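Local structure of NDP-rhamnosyltransferase (Saccharopolyspora spinosa, 3TSA) at residues Val197-Val200 and Pro201-Ser205; Ala213-Thr216 and Ser217-Val221; Ser277-Leu280 and Asn281-Leu284. The protein is a glycosyltransferase of the GT-B fold, built from two Rossmann-like domains that face each other across a cleft. All blocks are in the same frame, centred on the assembly; numbering follows the deposited sequence.

How the contacts relate
All three contacts are local and follow in series along the chain; none nests inside or crosses another. Contact 1 lies in the extended linker just after strand 195-196, an outermost strand of the first parallel sheet, and closes no loop. Contact 2 closes the turn that delivers the chain into strand 219-224, in the interior of the second sheet. Contact 3 closes turns between strands 272-274 and 289-292 of that same sheet. Contacts 1 and 3 touch, Asn203 OD1 lying 3.0 Å from Asn281 N, probably hydrogen-bonded; this ties the linker to a loop of the second sheet, and both contacts also meet the second subunit. Contact 2 stands apart, its centre about 14 Å from that of contact 3.

Contact 1: Val197-Val200 and Pro201-Ser205; sequences VQYV and PYNGS
With CG anti to the backbone N (chi1 178°), the ring of Tyr199 swings to the carbonyl side of its own residue and leans over the start of Pro201. Val200 has the same kind of first torsion (chi1 172°), which sends CG1 toward the proline as well. Pro201 is therefore met by two side chains. The tyrosine ring approaches at a slant, with CE2 3.5 Å from Pro201 CA, and CE2 also reaches Pro201 CG at 3.8 Å. The phenol oxygen carries on past the alpha carbon, Tyr199 OH lying 3.6 Å from Pro201 CA. Val200 adds a lighter apolar touch, its CG1 4.0 Å from Pro201 CD.

In this GT-B fold the segment begins the linker from the first Rossmann-like sheet, after strand 195-196, toward the second. One water bridges its two halves along the extended chain: it lies 2.7 Å from Tyr199 OH and donates to Tyr202 O, also at 2.7 Å. Tyr199 OH is hydrogen-bonded in addition to Thr301 OG1 on helix 296-304, so water and threonine together hold the phenol oxygen and anchor the end of the buried side chain. Asn203 brings its amide to the same threonine, bonding through ND2 to Thr301 OG1 while OD1 meets Asn281 N.

Tyr202 turns elsewhere. The end of its side chain leads away from Val200, and its ring meets Trp23 edge-to-face. The chain runs on past this ring, with Gly204 N over the ring centre, 3.5 Å above the plane. Val200 packs on Gln26 of the second subunit and Tyr202 on Gly48 of that subunit.

Contact 2: Ala213-Thr216 and Ser217-Val221; sequences AART and SARRV
Thr216 OG1 accepts a hydrogen bond from Ala218 N at 3.3 Å, the bond of an ST turn, just before the chain enters strand 219-224 of the second Rossmann-like sheet. The close-packed side belongs to the buried Arg220. Its side chain crosses Thr216 at about a right angle, with NH2 3.5 Å from Thr216 CG2, while Arg215 CA lies over the rim of one guanidinium face. NH1 makes a weak bond to Ala214 O (3.4 Å), and water 2, in the guanidinium plane, links NH2 to the same oxygen. Glu252, salt-bridged to NE, and Thr286 OG1 and Trp211 O, bonded to NH1, fix its orientation from beyond the turn. Also on this side, water 3 accepts from Thr216 N at 2.8 Å and donates to Ala218 O at 2.9 Å.

The other side is looser and more exposed. It also meets a neighbouring molecule in the crystal, which may partly shape the pose of Arg215. Arg215 NH2 comes within 4.4 Å of Arg219 NE, but Glu288 is salt-bridged to Arg219 and in a long, weak ion pair with Arg215. Bent at chi3, Arg215 folds back so that NE gives Thr216 O a nearly straight bond (2.9 Å, 164°), in the plane of both groups.

Contact 3: Ser277-Leu280 and Asn281-Leu284; sequences SVPL and NLFL
Phe283 folds back over Leu280 within two overlapping type I turns, closed by Leu282 N to Pro279 O (2.9 Å) and Phe283 N to Leu280 O (3.1 Å), in the connection between strands 272-274 and 289-292 of the second Rossmann-like sheet. The phenylalanine CG sits between its backbone N and carbonyl carbon (chi1 66°), which turns the ring onto the preceding residues. Leu280 O then lies over one face, offset toward the rim, and Val278 O meets the ring edge in plane, 3.6 Å from Phe283 CE2. Val278, its CG1 anti to N, sets that methyl 3.7 Å from Phe283 CD2.

Leu280 has an unstaggered first torsion. Its CD1 meets Phe283 CZ at 3.8 Å, and it lies side by side with Leu284, whose CD2 is 3.8 Å from Leu280 CG. Leu282 and Pro279 are also side by side, CD1 of the leucine 3.7 Å from CD of the proline, and both pack on Thr50 of the second subunit. Leu280, Phe283 and Leu284 instead rest on Cys222 of strand 219-224. Leu280 O accepts a second bond, from Leu284 N at 2.9 Å, almost in line with the carbonyl (C=O...N 173°) but bent at the hydrogen (N-H...O 138°).

Contact 1: Val197-Val200 and Pro201-Ser205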
loop_
_atom_site.group_PDB
_atom_site.type_symbol
_atom_site.label_atom_id
_atom_site.label_comp_id
_atom_site.label_asym_id
_atom_site.label_seq_id
_atom_site.Cartn_x
_atom_site.Cartn_y
_atom_site.Cartn_z
ATOM N N VAL A 197 10.142 11.676 -12.431
ATOM C CA VAL A 197 9.319 10.509 -12.072
ATOM C C VAL A 197 7.875 10.971 -12.098
ATOM O O VAL A 197 7.547 11.961 -11.429
ATOM C CB VAL A 197 9.753 9.822 -10.725
ATOM C CG1 VAL A 197 9.671 10.790 -9.462
ATOM C CG2 VAL A 197 8.905 8.599 -10.457
ATOM N N GLN A 198 6.991 10.261 -12.809
ATOM C CA GLN A 198 5.585 10.690 -12.953
ATOM C C GLN A 198 4.833 10.638 -11.595
ATOM O O GLN A 198 4.854 9.615 -10.863
ATOM C CB GLN A 198 4.847 9.751 -13.966
ATOM C CG GLN A 198 3.533 10.296 -14.322
ATOM C CD GLN A 198 2.845 9.562 -15.413
ATOM O OE1 GLN A 198 3.462 9.093 -16.407
ATOM N NE2 GLN A 198 1.552 9.541 -15.315
ATOM N N TYR A 199 4.156 11.750 -11.279
ATOM C CA TYR A 199 3.322 11.834 -10.055
ATOM C C TYR A 199 2.170 10.838 -10.247
ATOM O O TYR A 199 1.467 10.919 -11.264
ATOM C CB TYR A 199 2.798 13.295 -9.886
ATOM C CG TYR A 199 1.912 13.345 -8.654
ATOM C CD1 TYR A 199 2.482 13.213 -7.353
ATOM C CD2 TYR A 199 0.554 13.387 -8.787
ATOM C CE1 TYR A 199 1.674 13.139 -6.217
ATOM C CE2 TYR A 199 -0.266 13.382 -7.646
ATOM C CZ TYR A 199 0.291 13.231 -6.387
ATOM O OH TYR A 199 -0.599 13.158 -5.283
ATOM N N VAL A 200 1.943 9.981 -9.233
ATOM C CA VAL A 200 0.771 9.094 -9.227
ATOM C C VAL A 200 -0.026 9.561 -8.040
ATOM O O VAL A 200 0.479 9.579 -6.934
ATOM C CB VAL A 200 1.202 7.655 -8.979
ATOM C CG1 VAL A 200 -0.055 6.773 -8.779
ATOM C CG2 VAL A 200 1.937 7.180 -10.204
ATOM N N PRO A 201 -1.286 9.920 -8.267
ATOM C CA PRO A 201 -2.006 10.434 -7.115
ATOM C C PRO A 201 -2.110 9.346 -6.055
ATOM O O PRO A 201 -2.467 8.184 -6.339
ATOM C CB PRO A 201 -3.377 10.850 -7.701
ATOM C CG PRO A 201 -3.039 11.244 -9.105
ATOM C CD PRO A 201 -2.002 10.159 -9.535
ATOM N N TYR A 202 -1.668 9.667 -4.867
ATOM C CA TYR A 202 -1.925 8.848 -3.709
ATOM C C TYR A 202 -2.313 9.801 -2.673
ATOM O O TYR A 202 -1.503 10.618 -2.230
ATOM C CB TYR A 202 -0.676 8.090 -3.210
ATOM C CG TYR A 202 -0.973 7.356 -1.931
ATOM C CD1 TYR A 202 -1.923 6.308 -1.912
ATOM C CD2 TYR A 202 -0.379 7.754 -0.723
ATOM C CE1 TYR A 202 -2.224 5.665 -0.685
ATOM C CE2 TYR A 202 -0.673 7.122 0.552
ATOM C CZ TYR A 202 -1.609 6.023 0.503
ATOM O OH TYR A 202 -1.984 5.398 1.703
ATOM N N ASN A 203 -3.580 9.677 -2.266
ATOM C CA ASN A 203 -4.130 10.543 -1.246
ATOM C C ASN A 203 -4.704 9.735 -0.070
ATOM O O ASN A 203 -5.708 10.156 0.547
ATOM C CB ASN A 203 -5.272 11.367 -1.843
ATOM C CG ASN A 203 -5.043 11.779 -3.291
ATOM O OD1 ASN A 203 -5.826 11.406 -4.180
ATOM N ND2 ASN A 203 -4.031 12.601 -3.517
ATOM N N GLY A 204 -4.129 8.565 0.208
ATOM C CA GLY A 204 -4.562 7.764 1.351
ATOM C C GLY A 204 -5.574 6.737 0.857
ATOM O O GLY A 204 -5.941 6.700 -0.318
ATOM N N SER A 205 -6.048 5.930 1.803
ATOM C CA SER A 205 -7.097 4.959 1.507
ATOM C C SER A 205 -8.493 5.495 1.801
ATOM O O SER A 205 -8.640 6.539 2.424
ATOM C CB SER A 205 -6.827 3.731 2.314
ATOM O OG SER A 205 -7.086 4.033 3.691
HETATM O O HOH W 1 0.625 12.008 -3.192
#

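Contact 2: Ala213-Thr216 and Ser217-Val221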
loop_
_atom_site.group_PDB
_atom_site.type_symbol
_atom_site.label_atom_id
_atom_site.label_comp_id
_atom_site.label_asym_id
_atom_site.label_seq_id
_atom_site.Cartn_x
_atom_site.Cartn_y
_atom_site.Cartn_z
ATOM N N ALA A 213 -19.272 9.851 -8.752
ATOM C CA ALA A 213 -19.235 9.202 -10.077
ATOM C C ALA A 213 -19.409 10.210 -11.209
ATOM O O ALA A 213 -18.824 10.073 -12.295
ATOM C CB ALA A 213 -20.339 8.076 -10.173
ATOM N N ALA A 214 -20.225 11.243 -10.944
ATOM C CA ALA A 214 -20.611 12.149 -12.009
ATOM C C ALA A 214 -20.791 13.539 -11.401
ATOM O O ALA A 214 -21.120 13.681 -10.219
ATOM C CB ALA A 214 -21.940 11.681 -12.602
ATOM N N ARG A 215 -20.576 14.564 -12.223
ATOM C CA ARG A 215 -20.988 15.898 -11.811
ATOM C C ARG A 215 -22.531 16.076 -11.886
ATOM O O ARG A 215 -23.305 15.183 -12.295
ATOM C CB ARG A 215 -20.284 16.968 -12.647
ATOM C CG ARG A 215 -20.738 16.970 -14.110
ATOM C CD ARG A 215 -20.367 18.290 -14.834
ATOM N NE ARG A 215 -21.179 19.434 -14.362
ATOM C CZ ARG A 215 -20.985 20.714 -14.752
ATOM N NH1 ARG A 215 -20.026 21.013 -15.646
ATOM N NH2 ARG A 215 -21.762 21.705 -14.271
ATOM N N THR A 216 -22.980 17.225 -11.414
ATOM C CA THR A 216 -24.418 17.528 -11.387
ATOM C C THR A 216 -24.512 18.855 -12.128
ATOM O O THR A 216 -23.528 19.326 -12.730
ATOM C CB THR A 216 -25.049 17.642 -9.950
ATOM O OG1 THR A 216 -24.564 18.802 -9.255
ATOM C CG2 THR A 216 -24.786 16.362 -9.060
ATOM N N SER A 217 -25.685 19.455 -12.070
ATOM C CA SER A 217 -25.899 20.747 -12.759
ATOM C C SER A 217 -25.049 21.844 -12.081
ATOM O O SER A 217 -24.711 22.863 -12.700
ATOM C CB SER A 217 -27.402 21.038 -12.759
ATOM O OG SER A 217 -27.930 20.870 -11.491
ATOM N N ALA A 218 -24.685 21.655 -10.815
ATOM C CA ALA A 218 -24.003 22.709 -10.073
ATOM C C ALA A 218 -22.550 22.800 -10.505
ATOM O O ALA A 218 -22.045 21.867 -11.139
ATOM C CB ALA A 218 -24.051 22.445 -8.556
ATOM N N ARG A 219 -21.900 23.889 -10.133
ATOM C CA ARG A 219 -20.436 24.080 -10.448
ATOM C C ARG A 219 -19.672 23.556 -9.230
ATOM O O ARG A 219 -19.675 24.211 -8.141
ATOM C CB ARG A 219 -20.199 25.598 -10.578
ATOM C CG ARG A 219 -21.247 26.298 -11.453
ATOM C CD ARG A 219 -21.300 25.574 -12.893
ATOM N NE ARG A 219 -20.049 25.747 -13.667
ATOM C CZ ARG A 219 -19.612 26.882 -14.213
ATOM N NH1 ARG A 219 -18.484 26.892 -14.943
ATOM N NH2 ARG A 219 -20.303 28.010 -14.083
ATOM N N ARG A 220 -19.074 22.377 -9.361
ATOM C CA ARG A 220 -18.535 21.721 -8.180
ATOM C C ARG A 220 -17.109 22.231 -7.911
ATOM O O ARG A 220 -16.225 22.171 -8.788
ATOM C CB ARG A 220 -18.542 20.202 -8.402
ATOM C CG ARG A 220 -18.109 19.441 -7.190
ATOM C CD ARG A 220 -18.461 17.908 -7.311
ATOM N NE ARG A 220 -19.875 17.592 -7.234
ATOM C CZ ARG A 220 -20.361 16.379 -7.480
ATOM N NH1 ARG A 220 -19.525 15.418 -7.812
ATOM N NH2 ARG A 220 -21.651 16.128 -7.437
ATOM N N VAL A 221 -16.879 22.767 -6.717
ATOM C CA VAL A 221 -15.612 23.326 -6.307
ATOM C C VAL A 221 -15.181 22.509 -5.103
ATOM O O VAL A 221 -15.919 22.422 -4.107
ATOM C CB VAL A 221 -15.861 24.795 -5.874
ATOM C CG1 VAL A 221 -14.605 25.434 -5.155
ATOM C CG2 VAL A 221 -16.242 25.620 -7.111
HETATM O O HOH W 2 -23.061 13.718 -7.942
HETATM O O HOH W 3 -21.703 19.242 -9.919
#

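Contact 3: Ser277-Leu280 and Asn281-Leu284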
loop_
_atom_site.group_PDB
_atom_site.type_symbol
_atom_site.label_atom_id
_atom_site.label_comp_id
_atom_site.label_asym_id
_atom_site.label_seq_id
_atom_site.Cartn_x
_atom_site.Cartn_y
_atom_site.Cartn_z
ATOM N N SER A 277 -13.502 11.686 4.790
ATOM C CA SER A 277 -12.120 11.090 4.645
ATOM C C SER A 277 -11.989 10.377 3.284
ATOM O O SER A 277 -11.676 9.194 3.198
ATOM C CB SER A 277 -11.786 10.125 5.781
ATOM O OG SER A 277 -11.508 10.843 6.952
ATOM N N VAL A 278 -12.285 11.086 2.212
ATOM C CA VAL A 278 -12.382 10.438 0.908
ATOM C C VAL A 278 -11.197 10.939 0.082
ATOM O O VAL A 278 -11.105 12.133 -0.172
ATOM C CB VAL A 278 -13.667 10.855 0.101
ATOM C CG1 VAL A 278 -13.620 10.177 -1.337
ATOM C CG2 VAL A 278 -14.955 10.458 0.828
ATOM N N PRO A 279 -10.310 10.029 -0.362
ATOM C CA PRO A 279 -9.149 10.368 -1.205
ATOM C C PRO A 279 -9.579 11.221 -2.398
ATOM O O PRO A 279 -10.489 10.832 -3.165
ATOM C CB PRO A 279 -8.712 8.970 -1.715
ATOM C CG PRO A 279 -8.916 8.118 -0.492
ATOM C CD PRO A 279 -10.294 8.604 0.025
ATOM N N LEU A 280 -8.902 12.367 -2.554
ATOM C CA LEU A 280 -9.238 13.307 -3.588
ATOM C C LEU A 280 -9.441 12.695 -4.966
ATOM O O LEU A 280 -10.351 13.034 -5.703
ATOM C CB LEU A 280 -8.063 14.278 -3.622
ATOM C CG LEU A 280 -8.447 15.693 -3.764
ATOM C CD1 LEU A 280 -9.340 15.981 -2.584
ATOM C CD2 LEU A 280 -7.110 16.483 -3.805
ATOM N N ASN A 281 -8.557 11.796 -5.349
ATOM C CA ASN A 281 -8.569 11.308 -6.683
ATOM C C ASN A 281 -9.813 10.502 -7.009
ATOM O O ASN A 281 -10.152 10.319 -8.167
ATOM C CB ASN A 281 -7.264 10.487 -6.893
ATOM C CG ASN A 281 -7.317 9.157 -6.247
ATOM O OD1 ASN A 281 -6.795 8.951 -5.142
ATOM N ND2 ASN A 281 -7.953 8.216 -6.924
ATOM N N LEU A 282 -10.526 10.027 -5.991
ATOM C CA LEU A 282 -11.749 9.258 -6.232
ATOM C C LEU A 282 -12.887 10.108 -6.820
ATOM O O LEU A 282 -13.763 9.573 -7.521
ATOM C CB LEU A 282 -12.187 8.580 -4.925
ATOM C CG LEU A 282 -11.178 7.552 -4.388
ATOM C CD1 LEU A 282 -11.620 6.936 -3.054
ATOM C CD2 LEU A 282 -10.989 6.458 -5.499
ATOM N N PHE A 283 -12.870 11.422 -6.609
ATOM C CA PHE A 283 -13.984 12.265 -7.076
ATOM C C PHE A 283 -13.554 13.553 -7.759
ATOM O O PHE A 283 -14.376 14.306 -8.304
ATOM C CB PHE A 283 -14.894 12.626 -5.909
ATOM C CG PHE A 283 -14.229 13.511 -4.872
ATOM C CD1 PHE A 283 -14.210 14.885 -5.014
ATOM C CD2 PHE A 283 -13.681 12.949 -3.734
ATOM C CE1 PHE A 283 -13.636 15.698 -4.014
ATOM C CE2 PHE A 283 -13.087 13.720 -2.769
ATOM C CZ PHE A 283 -13.043 15.123 -2.922
ATOM N N LEU A 284 -12.265 13.848 -7.730
ATOM C CA LEU A 284 -11.854 15.127 -8.233
ATOM C C LEU A 284 -12.166 15.374 -9.725
ATOM O O LEU A 284 -12.378 16.529 -10.144
ATOM C CB LEU A 284 -10.383 15.378 -7.880
ATOM C CG LEU A 284 -9.992 16.830 -7.725
ATOM C CD1 LEU A 284 -10.806 17.735 -6.718
ATOM C CD2 LEU A 284 -8.500 16.912 -7.402
#